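Hypothetical protein ST1444 (Sulfolobus tokodaii, PDB 2EO0) probably resolves Holliday junctions formed during genetic recombination, cutting four-way DNA junctions with paired nicks in opposing strands as a magnesium-dependent, structure-specific endonuclease. Local coordinates at residues 67-72 against 113-119. Sequence-based numbering, arbitrary orientation.
Sequences KIYIEK and GNYAIDL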
loop_
_atom_site.group_PDB
_atom_site.type_symbol
_atom_site.label_atom_id
_atom_site.label_comp_id
_atom_site.label_asym_id
_atom_site.label_seq_id
_atom_site.Cartn_x
_atom_site.Cartn_y
_atom_site.Cartn_z
ATOM N N LYS A 67 14.990 -1.084 26.696
ATOM C CA LYS A 67 14.970 -0.224 25.483
ATOM C C LYS A 67 15.142 -0.955 24.159
ATOM O O LYS A 67 16.065 -1.755 23.987
ATOM C CB LYS A 67 16.045 0.857 25.575
ATOM C CG LYS A 67 15.658 2.052 26.442
ATOM C CD LYS A 67 16.770 3.115 26.531
ATOM C CE LYS A 67 16.947 3.890 25.228
ATOM N NZ LYS A 67 17.891 5.062 25.353
ATOM N N ILE A 68 14.237 -0.665 23.228
ATOM C CA ILE A 68 14.283 -1.227 21.884
ATOM C C ILE A 68 14.917 -0.153 21.015
ATOM O O ILE A 68 14.443 0.984 20.983
ATOM C CB ILE A 68 12.890 -1.489 21.305
ATOM C CG1 ILE A 68 12.086 -2.370 22.257
ATOM C CG2 ILE A 68 13.027 -2.118 19.927
ATOM C CD1 ILE A 68 10.660 -2.646 21.787
ATOM N N TYR A 69 15.969 -0.521 20.297
ATOM C CA TYR A 69 16.683 0.415 19.451
ATOM C C TYR A 69 16.462 0.153 17.983
ATOM O O TYR A 69 16.485 -0.985 17.536
ATOM C CB TYR A 69 18.181 0.325 19.743
ATOM C CG TYR A 69 18.599 1.031 21.010
ATOM C CD1 TYR A 69 18.798 2.414 21.025
ATOM C CD2 TYR A 69 18.790 0.325 22.199
ATOM C CE1 TYR A 69 19.179 3.083 22.199
ATOM C CE2 TYR A 69 19.170 0.981 23.381
ATOM C CZ TYR A 69 19.363 2.361 23.371
ATOM O OH TYR A 69 19.747 3.021 24.522
ATOM N N ILE A 70 16.242 1.219 17.227
ATOM C CA ILE A 70 16.091 1.088 15.793
ATOM C C ILE A 70 17.090 2.048 15.158
ATOM O O ILE A 70 17.166 3.214 15.527
ATOM C CB ILE A 70 14.675 1.418 15.361
ATOM C CG1 ILE A 70 14.548 1.253 13.847
ATOM C CG2 ILE A 70 14.330 2.818 15.806
ATOM C CD1 ILE A 70 13.127 1.257 13.352
ATOM N N GLU A 71 17.877 1.521 14.227
ATOM C CA GLU A 71 18.924 2.260 13.518
ATOM C C GLU A 71 18.444 3.510 12.782
ATOM O O GLU A 71 17.444 3.491 12.049
ATOM C CB GLU A 71 19.630 1.306 12.551
ATOM C CG GLU A 71 20.911 1.829 11.928
ATOM C CD GLU A 71 20.658 2.660 10.696
ATOM O OE1 GLU A 71 19.903 2.202 9.817
ATOM O OE2 GLU A 71 21.220 3.763 10.598
ATOM N N LYS A 72 19.195 4.588 12.983
ATOM C CA LYS A 72 18.916 5.901 12.417
ATOM C C LYS A 72 18.496 5.963 10.943
ATOM O O LYS A 72 17.400 6.451 10.618
ATOM C CB LYS A 72 20.139 6.785 12.641
ATOM C CG LYS A 72 20.067 8.177 12.070
ATOM C CD LYS A 72 21.466 8.781 12.035
ATOM C CE LYS A 72 21.459 10.230 11.548
ATOM N NZ LYS A 72 20.950 10.375 10.141
ATOM N N GLY A 113 21.884 9.227 18.029
ATOM C CA GLY A 113 21.290 9.433 16.712
ATOM C C GLY A 113 20.264 8.396 16.267
ATOM O O GLY A 113 19.536 8.587 15.286
ATOM N N ASN A 114 20.208 7.277 16.973
ATOM C CA ASN A 114 19.252 6.258 16.601
ATOM C C ASN A 114 17.938 6.558 17.291
ATOM O O ASN A 114 17.770 7.613 17.892
ATOM C CB ASN A 114 19.777 4.875 16.978
ATOM C CG ASN A 114 21.160 4.628 16.436
ATOM O OD1 ASN A 114 22.152 4.784 17.149
ATOM N ND2 ASN A 114 21.244 4.265 15.158
ATOM N N TYR A 115 17.002 5.631 17.200
ATOM C CA TYR A 115 15.704 5.836 17.791
ATOM C C TYR A 115 15.410 4.693 18.715
ATOM O O TYR A 115 15.831 3.559 18.471
ATOM C CB TYR A 115 14.655 5.936 16.693
ATOM C CG TYR A 115 14.869 7.138 15.800
ATOM C CD1 TYR A 115 14.279 8.353 16.090
ATOM C CD2 TYR A 115 15.735 7.076 14.715
ATOM C CE1 TYR A 115 14.554 9.481 15.320
ATOM C CE2 TYR A 115 16.010 8.171 13.962
ATOM C CZ TYR A 115 15.426 9.378 14.257
ATOM O OH TYR A 115 15.732 10.494 13.492
ATOM N N ALA A 116 14.695 4.997 19.792
ATOM C CA ALA A 116 14.376 3.981 20.769
ATOM C C ALA A 116 13.125 4.267 21.550
ATOM O O ALA A 116 12.611 5.387 21.578
ATOM C CB ALA A 116 15.544 3.788 21.726
ATOM N N ILE A 117 12.653 3.206 22.184
ATOM C CA ILE A 117 11.456 3.236 22.985
ATOM C C ILE A 117 11.734 2.206 24.083
ATOM O O ILE A 117 12.364 1.161 23.830
ATOM C CB ILE A 117 10.216 2.842 22.104
ATOM C CG1 ILE A 117 8.931 2.893 22.931
ATOM C CG2 ILE A 117 10.421 1.473 21.438
ATOM C CD1 ILE A 117 8.368 4.319 23.092
ATOM N N ASP A 118 11.318 2.518 25.307
ATOM C CA ASP A 118 11.518 1.609 26.437
ATOM C C ASP A 118 10.576 0.398 26.309
ATOM O O ASP A 118 9.425 0.558 25.894
ATOM C CB ASP A 118 11.276 2.383 27.732
ATOM C CG ASP A 118 9.927 3.057 27.753
ATOM O OD1 ASP A 118 9.013 2.502 28.400
ATOM O OD2 ASP A 118 9.761 4.130 27.111
ATOM N N LEU A 119 11.046 -0.803 26.654
ATOM C CA LEU A 119 10.187 -1.979 26.519
ATOM C C LEU A 119 8.923 -1.847 27.339
ATOM O O LEU A 119 7.929 -2.520 27.087
ATOM C CB LEU A 119 10.916 -3.294 26.868
ATOM C CG LEU A 119 11.092 -3.953 28.245
ATOM C CD1 LEU A 119 9.774 -4.065 28.965
ATOM C CD2 LEU A 119 11.682 -5.358 28.075
#
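Four main-chain hydrogen bonds join strands 68-70 and 115-117, which run antiparallel. In one hydrogen-bonded pair Ile68 N donates to Ile117 O (2.7 Å) and Ile117 N to Ile68 O (3.1 Å); in the other, Ile70 N reaches Tyr115 O (2.7 Å) and Tyr115 N reaches Ile70 O (2.9 Å). Between them lies the non-hydrogen-bonded pair Tyr69–Ala116, whose main-chain N and O point away from each other's strand: Tyr69 O accepts from Arg62 NH2, while Ala116 forms main-chain hydrogen bonds with Arg108 of strand 108-109. This makes 115-117 the middle strand of a small three-stranded sheet beside the larger mixed sheet of the PD-(D/E)XK nuclease fold, where Glu58, a probable magnesium ligand, lies about 5 Å from Ile70, side chain to side chain. On the face carrying Ile68, Ile70, Tyr115 and Ile117, Ile70 CG2 packs 3.3 Å from Tyr115 CB; Tyr115 OH hydrogen-bonds to Glu76 OE2, and the Lys72 ammonium forms a salt bridge with Glu76 OE1. Both strands lead into helices: Glu71 N-caps one, its carboxylate accepting from Glu73 N and Gln74 N, and Asp118 N-caps the other, with OD1 also hydrogen-bonded to Thr121 OG1.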